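Local coordinates for Sys-1 protein (Caenorhabditis elegans, PDB 3C2G) that acts as a beta-catenin in Wnt asymmetry signalling, binding the TCF factor POP-1 directly through its armadillo domain and activating or repressing target genes, at residues Met26-Arg31 and Tyr74-Tyr79; Leu553-Gly558 and Pro563-Asn568; Gly596-Arg601 and Ala608-Leu613. All coordinates share one frame; numbering follows the deposited sequence.

Contact 1: residues Met26-Arg31 and Tyr74-Tyr79; sequences MAKTIR and YAQLWY
A27 on helix 20-37 and L77 on helix 71-90 mark the closest approach of the two backbones here, with A27 CA 6.8 Å from L77 CA. That spacing suits an alanine on one side and a larger aliphatic residue on the other: the CB of A27 points at the opposing helix, and the only part of L77 that meets it is one branch, CD1, at 3.9 Å from A27 CB. The leucine reaches across because its CG stands anti to the backbone N (chi1 174°), which carries the isobutyl group out from the helix toward the alanine. Both residues are buried, so the centre of the contact is purely apolar.

One residue further along helix 20-37 the chemistry changes. K28 and Q76 stand on the exposed margin, and their long, extended side chains cross obliquely, the ammonium end of the lysine coming beside the amide of the glutamine. Flexible polar chains are at home there, since their ends can meet water beside the apolar A27-L77 pair.

R31 NE makes a salt bridge to D83, further along helix 71-90, so a charged link adds to the apolar one. A27 also packs on L81, while I30 leans on I84 and on helix 3-13; helix 20-37 thus packs against both helix 3-13 and helix 71-90 at the N-terminal end of the domain.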
# COMPACT_ATOMS: atom_id res chain seq x y z
N MSE A 26 42.31 -25.93 -17.27
CA MSE A 26 41.28 -26.92 -16.94
C MSE A 26 39.90 -26.28 -16.80
O MSE A 26 38.91 -26.84 -17.26
CB MSE A 26 41.67 -27.70 -15.68
CG MSE A 26 42.81 -28.70 -15.86
SE MSE A 26 43.33 -29.72 -14.24
CE MSE A 26 44.09 -28.29 -13.15
N ALA A 27 39.85 -25.09 -16.20
CA ALA A 27 38.59 -24.35 -16.06
C ALA A 27 37.98 -23.95 -17.41
O ALA A 27 36.81 -24.22 -17.66
CB ALA A 27 38.77 -23.14 -15.14
N LYS A 28 38.78 -23.33 -18.29
CA LYS A 28 38.34 -23.02 -19.66
C LYS A 28 37.80 -24.26 -20.36
O LYS A 28 36.75 -24.21 -21.00
CB LYS A 28 39.48 -22.44 -20.50
CG LYS A 28 39.99 -21.07 -20.05
CD LYS A 28 41.15 -20.61 -20.93
CE LYS A 28 41.63 -19.21 -20.53
NZ LYS A 28 42.89 -18.82 -21.25
N THR A 29 38.53 -25.36 -20.21
CA THR A 29 38.18 -26.64 -20.81
C THR A 29 36.79 -27.10 -20.36
O THR A 29 35.91 -27.33 -21.20
CB THR A 29 39.26 -27.71 -20.49
OG1 THR A 29 40.52 -27.26 -20.99
CG2 THR A 29 38.91 -29.05 -21.09
N ILE A 30 36.60 -27.20 -19.05
CA ILE A 30 35.30 -27.57 -18.48
C ILE A 30 34.18 -26.61 -18.92
O ILE A 30 33.08 -27.05 -19.24
CB ILE A 30 35.36 -27.67 -16.94
CG1 ILE A 30 36.27 -28.82 -16.52
CG2 ILE A 30 33.95 -27.84 -16.33
CD1 ILE A 30 36.73 -28.79 -15.06
N ARG A 31 34.47 -25.31 -18.96
CA ARG A 31 33.48 -24.33 -19.40
C ARG A 31 33.10 -24.56 -20.85
O ARG A 31 31.93 -24.58 -21.21
CB ARG A 31 34.00 -22.91 -19.19
CG ARG A 31 33.00 -21.82 -19.54
CD ARG A 31 33.62 -20.43 -19.42
NE ARG A 31 32.73 -19.42 -19.98
CZ ARG A 31 32.88 -18.84 -21.16
NH1 ARG A 31 33.91 -19.15 -21.95
NH2 ARG A 31 31.99 -17.94 -21.56
N TYR A 74 43.36 -14.31 -11.06
CA TYR A 74 42.17 -14.71 -10.33
C TYR A 74 40.88 -14.29 -11.03
O TYR A 74 39.91 -15.06 -11.04
CB TYR A 74 42.21 -14.16 -8.91
CG TYR A 74 43.13 -14.90 -7.96
CD1 TYR A 74 42.89 -16.24 -7.62
CD2 TYR A 74 44.21 -14.25 -7.37
CE1 TYR A 74 43.73 -16.91 -6.72
CE2 TYR A 74 45.05 -14.91 -6.47
CZ TYR A 74 44.81 -16.24 -6.15
OH TYR A 74 45.64 -16.90 -5.27
N ALA A 75 40.85 -13.10 -11.62
CA ALA A 75 39.67 -12.65 -12.37
C ALA A 75 39.37 -13.56 -13.54
O ALA A 75 38.21 -13.83 -13.85
CB ALA A 75 39.84 -11.23 -12.85
N GLN A 76 40.42 -14.06 -14.19
CA GLN A 76 40.24 -14.92 -15.35
C GLN A 76 39.76 -16.32 -14.96
O GLN A 76 38.86 -16.88 -15.59
CB GLN A 76 41.51 -14.96 -16.19
CG GLN A 76 41.23 -15.32 -17.64
CD GLN A 76 42.47 -15.38 -18.50
OE1 GLN A 76 43.45 -14.65 -18.27
NE2 GLN A 76 42.44 -16.25 -19.50
N LEU A 77 40.36 -16.88 -13.92
CA LEU A 77 39.95 -18.19 -13.41
C LEU A 77 38.50 -18.13 -12.94
O LEU A 77 37.66 -18.88 -13.45
CB LEU A 77 40.87 -18.64 -12.26
CG LEU A 77 40.53 -19.91 -11.49
CD1 LEU A 77 40.65 -21.15 -12.36
CD2 LEU A 77 41.42 -20.03 -10.28
N TRP A 78 38.22 -17.21 -12.01
CA TRP A 78 36.88 -17.03 -11.44
C TRP A 78 35.81 -16.67 -12.48
O TRP A 78 34.67 -17.14 -12.40
CB TRP A 78 36.89 -16.01 -10.30
CG TRP A 78 37.84 -16.38 -9.18
CD1 TRP A 78 38.40 -17.61 -8.93
CD2 TRP A 78 38.31 -15.52 -8.13
NE1 TRP A 78 39.20 -17.56 -7.81
CE2 TRP A 78 39.16 -16.29 -7.29
CE3 TRP A 78 38.11 -14.17 -7.82
CZ2 TRP A 78 39.80 -15.75 -6.18
CZ3 TRP A 78 38.75 -13.63 -6.71
CH2 TRP A 78 39.58 -14.43 -5.89
N TYR A 79 36.17 -15.87 -13.48
CA TYR A 79 35.19 -15.54 -14.50
C TYR A 79 34.68 -16.80 -15.17
O TYR A 79 33.49 -16.90 -15.47
CB TYR A 79 35.74 -14.57 -15.55
CG TYR A 79 34.71 -14.19 -16.58
CD1 TYR A 79 33.84 -13.12 -16.36
CD2 TYR A 79 34.57 -14.91 -17.77
CE1 TYR A 79 32.87 -12.76 -17.30
CE2 TYR A 79 33.60 -14.56 -18.73
CZ TYR A 79 32.76 -13.48 -18.48
OH TYR A 79 31.81 -13.12 -19.41

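Contact 2: residues Leu553-Gly558 and Pro563-Asn568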
# COMPACT_ATOMS: atom_id res chain seq x y z
N LEU A 553 -37.77 -0.41 14.58
CA LEU A 553 -37.72 -1.00 15.92
C LEU A 553 -37.12 -2.41 15.92
O LEU A 553 -36.42 -2.79 16.86
CB LEU A 553 -39.10 -0.99 16.59
CG LEU A 553 -39.15 -1.35 18.09
CD1 LEU A 553 -38.11 -0.59 18.93
CD2 LEU A 553 -40.55 -1.15 18.67
N ASN A 554 -37.36 -3.15 14.84
CA ASN A 554 -36.82 -4.50 14.68
C ASN A 554 -35.28 -4.56 14.59
O ASN A 554 -34.69 -5.63 14.71
CB ASN A 554 -37.48 -5.21 13.49
CG ASN A 554 -38.97 -5.49 13.71
OD1 ASN A 554 -39.41 -5.74 14.84
ND2 ASN A 554 -39.75 -5.44 12.64
N LEU A 555 -34.65 -3.41 14.37
CA LEU A 555 -33.19 -3.28 14.43
C LEU A 555 -32.64 -3.54 15.84
O LEU A 555 -31.45 -3.79 16.02
CB LEU A 555 -32.76 -1.88 14.00
CG LEU A 555 -32.25 -1.51 12.61
CD1 LEU A 555 -32.58 -2.53 11.52
CD2 LEU A 555 -32.80 -0.14 12.26
N LEU A 556 -33.52 -3.47 16.84
CA LEU A 556 -33.12 -3.58 18.23
C LEU A 556 -33.32 -4.98 18.77
O LEU A 556 -33.01 -5.25 19.92
CB LEU A 556 -33.91 -2.61 19.11
CG LEU A 556 -33.80 -1.11 18.86
CD1 LEU A 556 -34.53 -0.38 19.98
CD2 LEU A 556 -32.35 -0.66 18.78
N ASN A 557 -33.85 -5.87 17.93
CA ASN A 557 -34.11 -7.26 18.32
C ASN A 557 -32.85 -8.04 18.73
O ASN A 557 -32.93 -9.03 19.46
CB ASN A 557 -34.90 -8.00 17.23
CG ASN A 557 -36.32 -7.42 17.01
OD1 ASN A 557 -36.83 -6.64 17.83
ND2 ASN A 557 -36.95 -7.81 15.91
N GLY A 558 -31.68 -7.59 18.25
CA GLY A 558 -30.41 -8.16 18.69
C GLY A 558 -29.97 -7.61 20.03
O GLY A 558 -30.76 -6.99 20.76
N PRO A 563 -26.44 3.29 23.19
CA PRO A 563 -27.58 4.06 23.71
C PRO A 563 -28.13 5.11 22.75
O PRO A 563 -29.33 5.38 22.73
CB PRO A 563 -27.00 4.74 24.96
CG PRO A 563 -25.55 4.87 24.67
CD PRO A 563 -25.18 3.63 23.88
N THR A 564 -27.24 5.71 21.97
CA THR A 564 -27.62 6.73 21.00
C THR A 564 -28.37 6.11 19.81
O THR A 564 -29.22 6.76 19.20
CB THR A 564 -26.39 7.55 20.54
OG1 THR A 564 -26.79 8.51 19.55
CG2 THR A 564 -25.30 6.65 19.95
N PHE A 565 -28.06 4.86 19.50
CA PHE A 565 -28.72 4.13 18.42
C PHE A 565 -30.15 3.76 18.82
O PHE A 565 -31.08 3.97 18.04
CB PHE A 565 -27.91 2.88 18.03
CG PHE A 565 -28.55 2.05 16.93
CD1 PHE A 565 -28.90 2.63 15.71
CD2 PHE A 565 -28.77 0.69 17.12
CE1 PHE A 565 -29.47 1.85 14.70
CE2 PHE A 565 -29.34 -0.09 16.12
CZ PHE A 565 -29.69 0.49 14.90
N ILE A 566 -30.30 3.24 20.03
CA ILE A 566 -31.59 2.91 20.62
C ILE A 566 -32.51 4.14 20.66
O ILE A 566 -33.67 4.09 20.23
CB ILE A 566 -31.41 2.35 22.06
CG1 ILE A 566 -30.64 1.03 22.03
CG2 ILE A 566 -32.76 2.20 22.77
CD1 ILE A 566 -30.22 0.52 23.40
N HIS A 567 -31.97 5.24 21.18
CA HIS A 567 -32.73 6.47 21.28
C HIS A 567 -33.15 6.92 19.89
O HIS A 567 -34.29 7.36 19.71
CB HIS A 567 -31.92 7.56 21.98
CG HIS A 567 -32.65 8.86 22.11
ND1 HIS A 567 -33.69 9.04 23.00
CD2 HIS A 567 -32.49 10.04 21.47
CE1 HIS A 567 -34.14 10.28 22.89
NE2 HIS A 567 -33.43 10.91 21.97
N ASN A 568 -32.25 6.80 18.92
CA ASN A 568 -32.54 7.24 17.55
C ASN A 568 -33.65 6.40 16.92
O ASN A 568 -34.56 6.91 16.26
CB ASN A 568 -31.27 7.23 16.69
CG ASN A 568 -30.43 8.49 16.86
OD1 ASN A 568 -30.88 9.47 17.45
ND2 ASN A 568 -29.23 8.47 16.34
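L556 and F565 meet in the tightly packed half of this contact, where a 3-10 turn before helix 563-579 folds back onto the first turns of that helix, toward the C-terminal end of the all-helical armadillo domain. L556 sends both its methyls to the helix: CD2 fits between two residues, lying 4.0 Å from I566 CG1 and 4.1 Å from F565 CE2, while CD1 rests against the CG2 branch of I566 at 4.2 Å. The branched leucine suits this place because one side chain can straddle two neighbouring helical residues, its direction running opposite to that of the phenylalanine.

The ring of F565 gets there because its CG is anti to the backbone N (chi1 179°), a torsion that swings the aromatic group toward the 3-10 turn. L555 meets it differently from L556: the two side chains cross at about a right angle, and L555 CG lies at the ring edge, near its plane, 4.0 Å from F565 CZ. Helix 515-535 packs on both of these residues, through V522 on L555 and E523 on F565; Y502 and F506 also touch L555, and L556 also packs on M593 and L597 of helix 591-598.

The outer side of the turn is polar and looser. N557 ND2 makes a weak hydrogen bond, 3.4 Å long, to N554 OD1, and N554 ND2 reaches the carbonyl O of T588.

Across the two segments no hydrogen bond forms. The turn is therefore held to the helix by shape and the burial of aliphatic and aromatic carbon, with N554 and N557 on the outer side of the turn.

Contact 3: residues Gly596-Arg601 and Ala608-Leu613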
# COMPACT_ATOMS: atom_id res chain seq x y z
N GLY A 596 -39.92 -3.30 28.17
CA GLY A 596 -38.63 -3.33 28.86
C GLY A 596 -37.89 -2.01 28.79
O GLY A 596 -37.34 -1.54 29.79
N LEU A 597 -37.89 -1.38 27.61
CA LEU A 597 -37.19 -0.11 27.39
C LEU A 597 -37.79 1.08 28.13
O LEU A 597 -37.11 2.08 28.37
CB LEU A 597 -37.06 0.18 25.89
CG LEU A 597 -36.03 -0.64 25.11
CD1 LEU A 597 -36.08 -0.28 23.64
CD2 LEU A 597 -34.61 -0.45 25.66
N THR A 598 -39.07 0.98 28.50
CA THR A 598 -39.76 2.00 29.28
C THR A 598 -39.11 2.20 30.66
O THR A 598 -39.10 3.32 31.19
CB THR A 598 -41.26 1.66 29.43
OG1 THR A 598 -41.87 1.66 28.14
CG2 THR A 598 -41.99 2.66 30.34
N ASN A 599 -38.58 1.12 31.21
CA ASN A 599 -37.92 1.15 32.52
C ASN A 599 -36.39 1.15 32.40
O ASN A 599 -35.69 0.57 33.23
CB ASN A 599 -38.39 -0.04 33.39
CG ASN A 599 -39.90 -0.24 33.35
OD1 ASN A 599 -40.68 0.71 33.52
ND2 ASN A 599 -40.32 -1.48 33.11
N HIS A 600 -35.88 1.81 31.36
CA HIS A 600 -34.45 1.84 31.09
C HIS A 600 -33.74 2.84 31.99
O HIS A 600 -34.31 3.87 32.36
CB HIS A 600 -34.18 2.17 29.62
CG HIS A 600 -32.79 1.83 29.17
ND1 HIS A 600 -31.78 2.76 29.06
CD2 HIS A 600 -32.25 0.65 28.78
CE1 HIS A 600 -30.68 2.18 28.63
NE2 HIS A 600 -30.93 0.89 28.45
N ARG A 601 -32.49 2.51 32.34
CA ARG A 601 -31.60 3.39 33.11
C ARG A 601 -31.66 4.83 32.58
O ARG A 601 -32.00 5.75 33.33
CB ARG A 601 -30.16 2.85 33.02
CG ARG A 601 -30.06 1.38 32.60
CD ARG A 601 -28.62 0.92 32.38
NE ARG A 601 -27.95 0.54 33.62
CZ ARG A 601 -28.15 -0.60 34.28
NH1 ARG A 601 -29.02 -1.50 33.84
NH2 ARG A 601 -27.49 -0.84 35.41
N ALA A 608 -38.83 8.12 25.39
CA ALA A 608 -39.14 7.82 23.99
C ALA A 608 -39.93 6.51 23.89
O ALA A 608 -40.90 6.42 23.13
CB ALA A 608 -37.87 7.73 23.19
N ALA A 609 -39.50 5.53 24.67
CA ALA A 609 -40.11 4.21 24.70
C ALA A 609 -41.62 4.24 24.93
O ALA A 609 -42.38 3.71 24.12
CB ALA A 609 -39.42 3.32 25.73
N ASN A 610 -42.07 4.87 26.02
CA ASN A 610 -43.51 4.87 26.29
C ASN A 610 -44.32 5.81 25.41
O ASN A 610 -45.50 5.56 25.14
CB ASN A 610 -43.87 4.99 27.80
CG ASN A 610 -43.10 6.08 28.51
OD1 ASN A 610 -43.18 7.26 28.16
ND2 ASN A 610 -42.35 5.69 29.54
N SER A 611 -43.68 6.87 24.91
CA SER A 611 -44.29 7.69 23.86
C SER A 611 -44.57 6.84 22.62
O SER A 611 -45.64 6.96 22.02
CB SER A 611 -43.40 8.87 23.49
OG SER A 611 -42.93 9.54 24.64
N LEU A 612 -43.62 5.99 22.25
CA LEU A 612 -43.78 5.08 21.12
C LEU A 612 -44.78 3.96 21.43
O LEU A 612 -45.55 3.55 20.56
CB LEU A 612 -42.43 4.50 20.68
CG LEU A 612 -42.37 3.49 19.52
CD1 LEU A 612 -42.97 4.04 18.23
CD2 LEU A 612 -40.95 3.04 19.28
N LEU A 613 -44.77 3.47 22.67
CA LEU A 613 -45.70 2.42 23.12
C LEU A 613 -47.18 2.77 22.90
O LEU A 613 -47.97 1.94 22.42
CB LEU A 613 -45.45 2.07 24.59
CG LEU A 613 -46.03 0.78 25.16
CD1 LEU A 613 -45.39 -0.46 24.52
CD2 LEU A 613 -45.87 0.75 26.68
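The carbonyl O of A609 accepts the backbone N-H of L613 at 2.8 Å, an ordinary helical bond that sets two residues one turn apart on the face that receives L597 and T598. A609 is the centre of that face. Its CB points at the other segment and lies 3.6 Å from T598 N, with L597 CB close by at 3.9 Å. A side chain no larger than a methyl suits this spot, because the backbone of the opposing segment passes directly over it; T598 CA and A609 CA are 5.1 Å apart.

T598 does most of the side-chain work. Its OG1 stands over A609 CB at 3.8 Å and looks toward CD2 of L613, more loosely, at 4.4 Å. The methyl, placed anti to the backbone N, turns to N610 instead, and the two side chains cross at about a right angle. N610 holds its CG in the crowded position between the backbone N and the carbonyl carbon (chi1 47°), and T598 CG2 lies 3.2 Å from N610 ND2, a tight approach of a methyl to an amide nitrogen, not a hydrogen bond. Replacing T598 with an alanine would probably open a gap beside A609 and L613 and deprive the N610 amide of the methyl it abuts, leaving it freer to turn.

Helices 591-598 and 603-613 thus form a short helical hairpin near the C terminus. L613 also rests on L594 of the first helix, and L612 packs between L594 and the residues L570, C573 and L577, joining the hairpin to helix 563-579.

Overall arrangement
Followed from the N terminus, contact 1 closes a largely helical loop of 42 residues, bringing helices 20-37 and 71-90 together. Contact 2 closes a far shorter loop of four residues, folding the turn at 553-558 onto the helix it precedes, and contact 3 closes one of six residues, most of them the start of helix 603-613, and pairs that helix with helix 591-598. The three lie in series, none nesting in or crossing another. Contact 1 stands at the opposite end of the armadillo domain, its centre about 81 Å from that of contact 2. Contacts 2 and 3 have centres about 12 Å apart and share a core: L597 reaches L556 and I566, and L553 meets L612.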